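Local atomic coordinates of D-3-phosphoglycerate dehydrogenase oxidoreductase protein (Ralstonia solanacearum, PDB entry 3GG9), a protein that probably oxidises D-3-phosphoglycerate using NAD, acting as a D-isomer specific 2-hydroxyacid dehydrogenase. Residues L114-A117 and L118-A122; T147-P150 and N151-I154; D227-R230 and S231-T234. All coordinates share one frame; numbering follows the deposited sequence.

Contact 1: L114-A117 and L118-A122; sequences LTWA and LVMAA
A Met-aromatic contact on one turn of the helix 109-123 joins Trp116 to Met120. The indole is met at its pyrrole end: Met120 SD lies 3.6 Å from Trp116 NE1 and 4.4 Å from the centroid of the five-membered ring, obliquely, 63° off the ring normal. Met120 CG, anti to the carbonyl carbon and packed against Trp116 O, and a nearly extended chi2 (-156°) carry SD to the indole; the bend at chi3 only turns CE. Val119 packs on the same indole at a different place, its CB standing over one face near the rim and its CG2 4.1 Å from Trp116 CE3. On another side of the helix, methyl meets methyl, Leu114 CD1 touching Leu118 CD1 at 3.9 Å. Regular i to i+4 bonds run beneath these side chains, and the one from Met120 N to Trp116 O (3.0 Å) is almost straight at 179°, so backbone and side chains both bridge the pair. Every touching residue is buried. Thr115 OG1 is hydrogen-bonded to Pro111 O and Thr250 OG1, and Trp116 meets the rings of Tyr178, Phe182 and Phe182 of the second subunit. Through Thr115 and Val119 the helix packs on strands 218-221 and 246-249, and through Leu118 and Ala122 on strand 272-275, all in the seven-stranded parallel sheet of the Rossmann-type domain thought to bind NAD; Trp116, Ala117 and Met120 pack on the second subunit.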
loop_
_atom_site.group_PDB
_atom_site.type_symbol
_atom_site.label_atom_id
_atom_site.label_comp_id
_atom_site.label_asym_id
_atom_site.label_seq_id
_atom_site.Cartn_x
_atom_site.Cartn_y
_atom_site.Cartn_z
ATOM N N LEU A 114 8.099 0.033 4.264
ATOM C CA LEU A 114 7.033 -0.900 4.682
ATOM C C LEU A 114 5.977 -0.182 5.527
ATOM O O LEU A 114 4.774 -0.414 5.351
ATOM C CB LEU A 114 7.638 -2.059 5.443
ATOM C CG LEU A 114 6.698 -3.256 5.706
ATOM C CD1 LEU A 114 5.904 -3.104 7.035
ATOM C CD2 LEU A 114 5.742 -3.522 4.508
ATOM N N THR A 115 6.424 0.630 6.480
ATOM C CA THR A 115 5.526 1.520 7.234
ATOM C C THR A 115 4.575 2.318 6.344
ATOM O O THR A 115 3.371 2.377 6.586
ATOM C CB THR A 115 6.333 2.493 8.153
ATOM O OG1 THR A 115 7.156 1.723 9.024
ATOM C CG2 THR A 115 5.397 3.371 8.980
ATOM N N TRP A 116 5.118 2.919 5.297
ATOM C CA TRP A 116 4.321 3.724 4.382
ATOM C C TRP A 116 3.395 2.906 3.512
ATOM O O TRP A 116 2.304 3.350 3.196
ATOM C CB TRP A 116 5.224 4.590 3.471
ATOM C CG TRP A 116 4.461 5.803 3.060
ATOM C CD1 TRP A 116 3.918 6.057 1.843
ATOM C CD2 TRP A 116 4.073 6.891 3.912
ATOM N NE1 TRP A 116 3.244 7.275 1.865
ATOM C CE2 TRP A 116 3.329 7.796 3.130
ATOM C CE3 TRP A 116 4.305 7.194 5.263
ATOM C CZ2 TRP A 116 2.800 8.982 3.656
ATOM C CZ3 TRP A 116 3.776 8.367 5.787
ATOM C CH2 TRP A 116 3.044 9.248 4.988
ATOM N N ALA A 117 3.832 1.711 3.138
ATOM C CA ALA A 117 3.017 0.790 2.357
ATOM C C ALA A 117 1.769 0.458 3.166
ATOM O O ALA A 117 0.673 0.411 2.630
ATOM C CB ALA A 117 3.834 -0.499 2.048
ATOM N N LEU A 118 1.950 0.284 4.470
ATOM C CA LEU A 118 0.819 0.015 5.385
ATOM C C LEU A 118 -0.101 1.212 5.610
ATOM O O LEU A 118 -1.301 1.049 5.680
ATOM C CB LEU A 118 1.331 -0.496 6.729
ATOM C CG LEU A 118 1.793 -1.946 6.794
ATOM C CD1 LEU A 118 2.326 -2.230 8.186
ATOM C CD2 LEU A 118 0.632 -2.880 6.454
ATOM N N VAL A 119 0.470 2.409 5.752
ATOM C CA VAL A 119 -0.288 3.669 5.774
ATOM C C VAL A 119 -1.210 3.794 4.577
ATOM O O VAL A 119 -2.393 4.028 4.751
ATOM C CB VAL A 119 0.651 4.973 5.824
ATOM C CG1 VAL A 119 -0.167 6.207 5.640
ATOM C CG2 VAL A 119 1.379 5.033 7.138
ATOM N N MET A 120 -0.646 3.688 3.365
ATOM C CA MET A 120 -1.419 3.746 2.124
ATOM C C MET A 120 -2.422 2.584 1.980
ATOM O O MET A 120 -3.569 2.796 1.582
ATOM C CB MET A 120 -0.465 3.857 0.936
ATOM C CG MET A 120 0.392 5.110 1.094
ATOM S SD MET A 120 1.019 5.718 -0.462
ATOM C CE MET A 120 -0.391 6.763 -0.860
ATOM N N ALA A 121 -1.998 1.378 2.351
ATOM C CA ALA A 121 -2.851 0.202 2.232
ATOM C C ALA A 121 -4.050 0.380 3.144
ATOM O O ALA A 121 -5.175 0.209 2.706
ATOM C CB ALA A 121 -2.076 -1.070 2.569
ATOM N N ALA A 122 -3.804 0.796 4.386
ATOM C CA ALA A 122 -4.891 1.023 5.360
ATOM C C ALA A 122 -5.794 2.201 4.978
ATOM O O ALA A 122 -7.017 2.066 4.903
ATOM C CB ALA A 122 -4.300 1.199 6.767
#

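Contact 2: T147-P150 and N151-I154; sequences TMPP and NFGI
Pro149 and Phe152 face each other across a tight bend, the proline ring running along the phenyl group. The phenylalanine can be followed outward atom by atom. Its CB sits 3.3 Å from Pro149 O, close to the backbone of the bend. CG, anti to the backbone N (chi1 -163°), is thereby turned to the proline ring, and Pro149 CD approaches it to 3.9 Å. Next along the ring, the two ortho carbons part company: Phe152 CD1 has Pro149 CG at 4.2 Å, whereas Phe152 CD2 is shared between Pro149 CD and Met148 CG. Toward the tip the proline falls behind, Phe152 CZ being 4.9 Å from Pro149 CD. Pro149 CD stands over one face, 23° off the ring normal and 4.2 Å from the centroid of the Phe152 ring, which is a CH-pi contact displaced toward the rim where CB is attached. Met148 CG, by contrast, comes in obliquely.

The bend is a type II beta turn from Pro149 to Phe152, with Pro150 and Asn151 at its corners; Asn151 takes the positive phi (62°) expected at the third position of this turn. Its closing bond, Phe152 N to Pro149 O, is long at 3.3 Å and weak, and the CH-pi contact accompanies it. A type I turn from Asn151 to Ile154 follows directly, with Ile154 N bonded to Asn151 O. Phe152 is buried although the turn lies at the surface: Arg125 makes a cation-pi contact with its ring and also bonds Phe152 O through NH1. Pro149 packs on Pro243 and Thr244, and Met148 on Glu293 and Asn294. At the corner, Asn151 ND2 donates to Ala14 O of the second subunit.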
loop_
_atom_site.group_PDB
_atom_site.type_symbol
_atom_site.label_atom_id
_atom_site.label_comp_id
_atom_site.label_asym_id
_atom_site.label_seq_id
_atom_site.Cartn_x
_atom_site.Cartn_y
_atom_site.Cartn_z
ATOM N N THR A 147 -21.188 1.331 14.935
ATOM C CA THR A 147 -20.170 1.851 15.851
ATOM C C THR A 147 -19.064 2.653 15.125
ATOM O O THR A 147 -18.335 3.428 15.758
ATOM C CB THR A 147 -19.518 0.703 16.666
ATOM O OG1 THR A 147 -18.900 -0.232 15.772
ATOM C CG2 THR A 147 -20.561 -0.036 17.516
ATOM N N MET A 148 -18.950 2.465 13.810
ATOM C CA MET A 148 -17.926 3.125 12.984
ATOM C C MET A 148 -18.406 4.442 12.368
ATOM O O MET A 148 -19.604 4.620 12.172
ATOM C CB MET A 148 -17.469 2.158 11.890
ATOM C CG MET A 148 -16.492 1.126 12.411
ATOM S SD MET A 148 -16.237 -0.247 11.293
ATOM C CE MET A 148 -15.197 -1.297 12.308
ATOM N N PRO A 149 -17.474 5.373 12.047
ATOM C CA PRO A 149 -17.867 6.622 11.384
ATOM C C PRO A 149 -18.616 6.412 10.045
ATOM O O PRO A 149 -18.469 5.359 9.425
ATOM C CB PRO A 149 -16.520 7.325 11.148
ATOM C CG PRO A 149 -15.644 6.795 12.243
ATOM C CD PRO A 149 -16.022 5.348 12.322
ATOM N N PRO A 150 -19.458 7.388 9.641
ATOM C CA PRO A 150 -20.111 7.358 8.325
ATOM C C PRO A 150 -19.095 7.332 7.176
ATOM O O PRO A 150 -18.128 8.107 7.182
ATOM C CB PRO A 150 -20.923 8.665 8.301
ATOM C CG PRO A 150 -20.322 9.523 9.377
ATOM C CD PRO A 150 -19.877 8.568 10.426
ATOM N N ASN A 151 -19.314 6.422 6.225
ATOM C CA ASN A 151 -18.444 6.242 5.053
ATOM C C ASN A 151 -17.019 5.824 5.412
ATOM O O ASN A 151 -16.074 6.143 4.689
ATOM C CB ASN A 151 -18.398 7.504 4.166
ATOM C CG ASN A 151 -19.648 7.689 3.329
ATOM O OD1 ASN A 151 -20.515 6.814 3.263
ATOM N ND2 ASN A 151 -19.751 8.847 2.692
ATOM N N PHE A 152 -16.867 5.113 6.528
ATOM C CA PHE A 152 -15.546 4.703 6.991
ATOM C C PHE A 152 -14.934 3.659 6.060
ATOM O O PHE A 152 -13.713 3.488 6.019
ATOM C CB PHE A 152 -15.593 4.207 8.443
ATOM C CG PHE A 152 -14.245 4.158 9.111
ATOM C CD1 PHE A 152 -13.399 5.270 9.100
ATOM C CD2 PHE A 152 -13.817 3.000 9.732
ATOM C CE1 PHE A 152 -12.145 5.218 9.713
ATOM C CE2 PHE A 152 -12.572 2.938 10.348
ATOM C CZ PHE A 152 -11.732 4.048 10.340
ATOM N N GLY A 153 -15.786 2.987 5.289
ATOM C CA GLY A 153 -15.355 1.959 4.340
ATOM C C GLY A 153 -14.704 2.554 3.096
ATOM O O GLY A 153 -14.053 1.854 2.328
ATOM N N ILE A 154 -14.862 3.857 2.901
ATOM C CA ILE A 154 -14.328 4.576 1.738
ATOM C C ILE A 154 -12.903 5.068 1.993
ATOM O O ILE A 154 -12.570 5.390 3.124
ATOM C CB ILE A 154 -15.325 5.727 1.305
ATOM C CG1 ILE A 154 -15.936 5.424 -0.057
ATOM C CG2 ILE A 154 -14.704 7.104 1.251
ATOM C CD1 ILE A 154 -17.070 4.457 0.016
#

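Contact 3: D227-R230 and S231-T234; sequences DETR and SIIT. Unlike the reference sequence in segment 231-234: Ser231 (reference Gly), Ile233 (reference Val).
Ile232 folds back over Thr229 across a type II beta turn, Thr229 to Ile232, with Arg230 and Ser231 at its corners. The turn lies in the loop between strand 218-221 and helix 235-238 of the Rossmann-type domain, where Ile232 lays its side chain against Phe166 of strand 162-166 and against Leu223. Packing is tight on the isoleucine side. The turn itself brings Ile232 CB to 3.3 Å from Thr229 O; chi1 (-161°), which sends CG1 anti to N, leaves Ile232 CG2 equally close to that oxygen. The far methyl is less closely engaged: Ile232 CD1 is 4.1 Å from Glu228 O and 4.5 Å from Thr229 CG2. Thr229 OG1 is held by Arg224 O and Asn226 N.

Arg230 forms the looser, solvent side. It is exposed, and its CG comes no nearer to Ser231 OG than 4.0 Å; its side chain also touches Glu254. Ser231, partly exposed, carries the positive phi of the turn, at a position where the reference sequence has glycine, and its backbone is hydrogen-bonded to Glu254. The closing bond, Ile232 N to Thr229 O, spans 3.2 Å, and its donor stands above the carbonyl plane, 58° out of it.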
loop_
_atom_site.group_PDB
_atom_site.type_symbol
_atom_site.label_atom_id
_atom_site.label_comp_id
_atom_site.label_asym_id
_atom_site.label_seq_id
_atom_site.Cartn_x
_atom_site.Cartn_y
_atom_site.Cartn_z
ATOM N N ASP A 227 13.375 -0.348 28.635
ATOM C CA ASP A 227 12.623 -0.109 29.885
ATOM C C ASP A 227 11.891 1.225 29.931
ATOM O O ASP A 227 10.853 1.351 30.587
ATOM C CB ASP A 227 13.527 -0.256 31.114
ATOM C CG ASP A 227 13.968 -1.686 31.343
ATOM O OD1 ASP A 227 15.144 -1.890 31.712
ATOM O OD2 ASP A 227 13.148 -2.612 31.152
ATOM N N GLU A 228 12.424 2.211 29.219
ATOM C CA GLU A 228 11.785 3.512 29.130
ATOM C C GLU A 228 10.531 3.486 28.253
ATOM O O GLU A 228 9.557 4.176 28.558
ATOM C CB GLU A 228 12.778 4.564 28.615
ATOM C CG GLU A 228 13.818 5.039 29.647
ATOM C CD GLU A 228 14.839 3.963 30.021
ATOM O OE1 GLU A 228 15.577 3.488 29.125
ATOM O OE2 GLU A 228 14.892 3.588 31.216
ATOM N N THR A 229 10.548 2.677 27.189
ATOM C CA THR A 229 9.483 2.691 26.180
ATOM C C THR A 229 8.488 1.527 26.233
ATOM O O THR A 229 7.472 1.545 25.522
ATOM C CB THR A 229 10.058 2.698 24.768
ATOM O OG1 THR A 229 10.793 1.486 24.560
ATOM C CG2 THR A 229 10.966 3.889 24.552
ATOM N N ARG A 230 8.771 0.509 27.038
ATOM C CA ARG A 230 7.791 -0.561 27.230
ATOM C C ARG A 230 6.504 0.013 27.833
ATOM O O ARG A 230 6.559 0.714 28.849
ATOM C CB ARG A 230 8.360 -1.652 28.124
ATOM C CG ARG A 230 7.492 -2.889 28.220
ATOM C CD ARG A 230 8.135 -3.953 29.089
ATOM N NE ARG A 230 9.475 -4.311 28.620
ATOM C CZ ARG A 230 9.737 -5.278 27.744
ATOM N NH1 ARG A 230 10.995 -5.521 27.390
ATOM N NH2 ARG A 230 8.750 -6.008 27.226
ATOM N N SER A 231 5.373 -0.261 27.168
ATOM C CA SER A 231 4.023 0.203 27.549
ATOM C C SER A 231 3.879 1.713 27.557
ATOM O O SER A 231 3.029 2.249 28.267
ATOM C CB SER A 231 3.571 -0.358 28.913
ATOM O OG SER A 231 3.731 -1.759 28.970
ATOM N N ILE A 232 4.688 2.397 26.746
ATOM C CA ILE A 232 4.683 3.860 26.711
ATOM C C ILE A 232 3.382 4.392 26.112
ATOM O O ILE A 232 3.009 5.551 26.317
ATOM C CB ILE A 232 5.926 4.412 25.951
ATOM C CG1 ILE A 232 6.187 5.888 26.293
ATOM C CG2 ILE A 232 5.825 4.147 24.437
ATOM C CD1 ILE A 232 7.505 6.428 25.778
ATOM N N ILE A 233 2.692 3.533 25.366
ATOM C CA ILE A 233 1.423 3.889 24.764
ATOM C C ILE A 233 0.381 3.099 25.540
ATOM O O ILE A 233 0.434 1.880 25.616
ATOM C CB ILE A 233 1.401 3.572 23.244
ATOM C CG1 ILE A 233 2.464 4.412 22.531
ATOM C CG2 ILE A 233 0.046 3.884 22.634
ATOM C CD1 ILE A 233 2.673 4.010 21.090
ATOM N N THR A 234 -0.543 3.822 26.147
ATOM C CA THR A 234 -1.560 3.207 26.978
ATOM C C THR A 234 -2.889 3.236 26.249
ATOM O O THR A 234 -3.007 3.873 25.209
ATOM C CB THR A 234 -1.694 3.987 28.290
ATOM O OG1 THR A 234 -2.171 5.308 28.003
ATOM C CG2 THR A 234 -0.347 4.078 28.990
#

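In the fold
From the N terminus, the chain first reaches contact 1 on helix 109-123, then contact 2 in the loop between helix 126-134 and strand 162-166, and lastly contact 3 in the loop between strand 218-221 and helix 235-238. Each is formed within one continuous stretch, the three following in series, neither nested nor crossing. Contacts 2 and 3 each close a beta turn, whereas contact 1 spans successive turns of a helix and closes no loop. Nearest atoms of contacts 1 and 2 are about 7 Å apart, and Arg125, reached from both, links them; both touch the second subunit. Contact 3, about 12 Å from contact 1 between nearest atoms, lies by strand 162-166 of the seven-stranded parallel sheet.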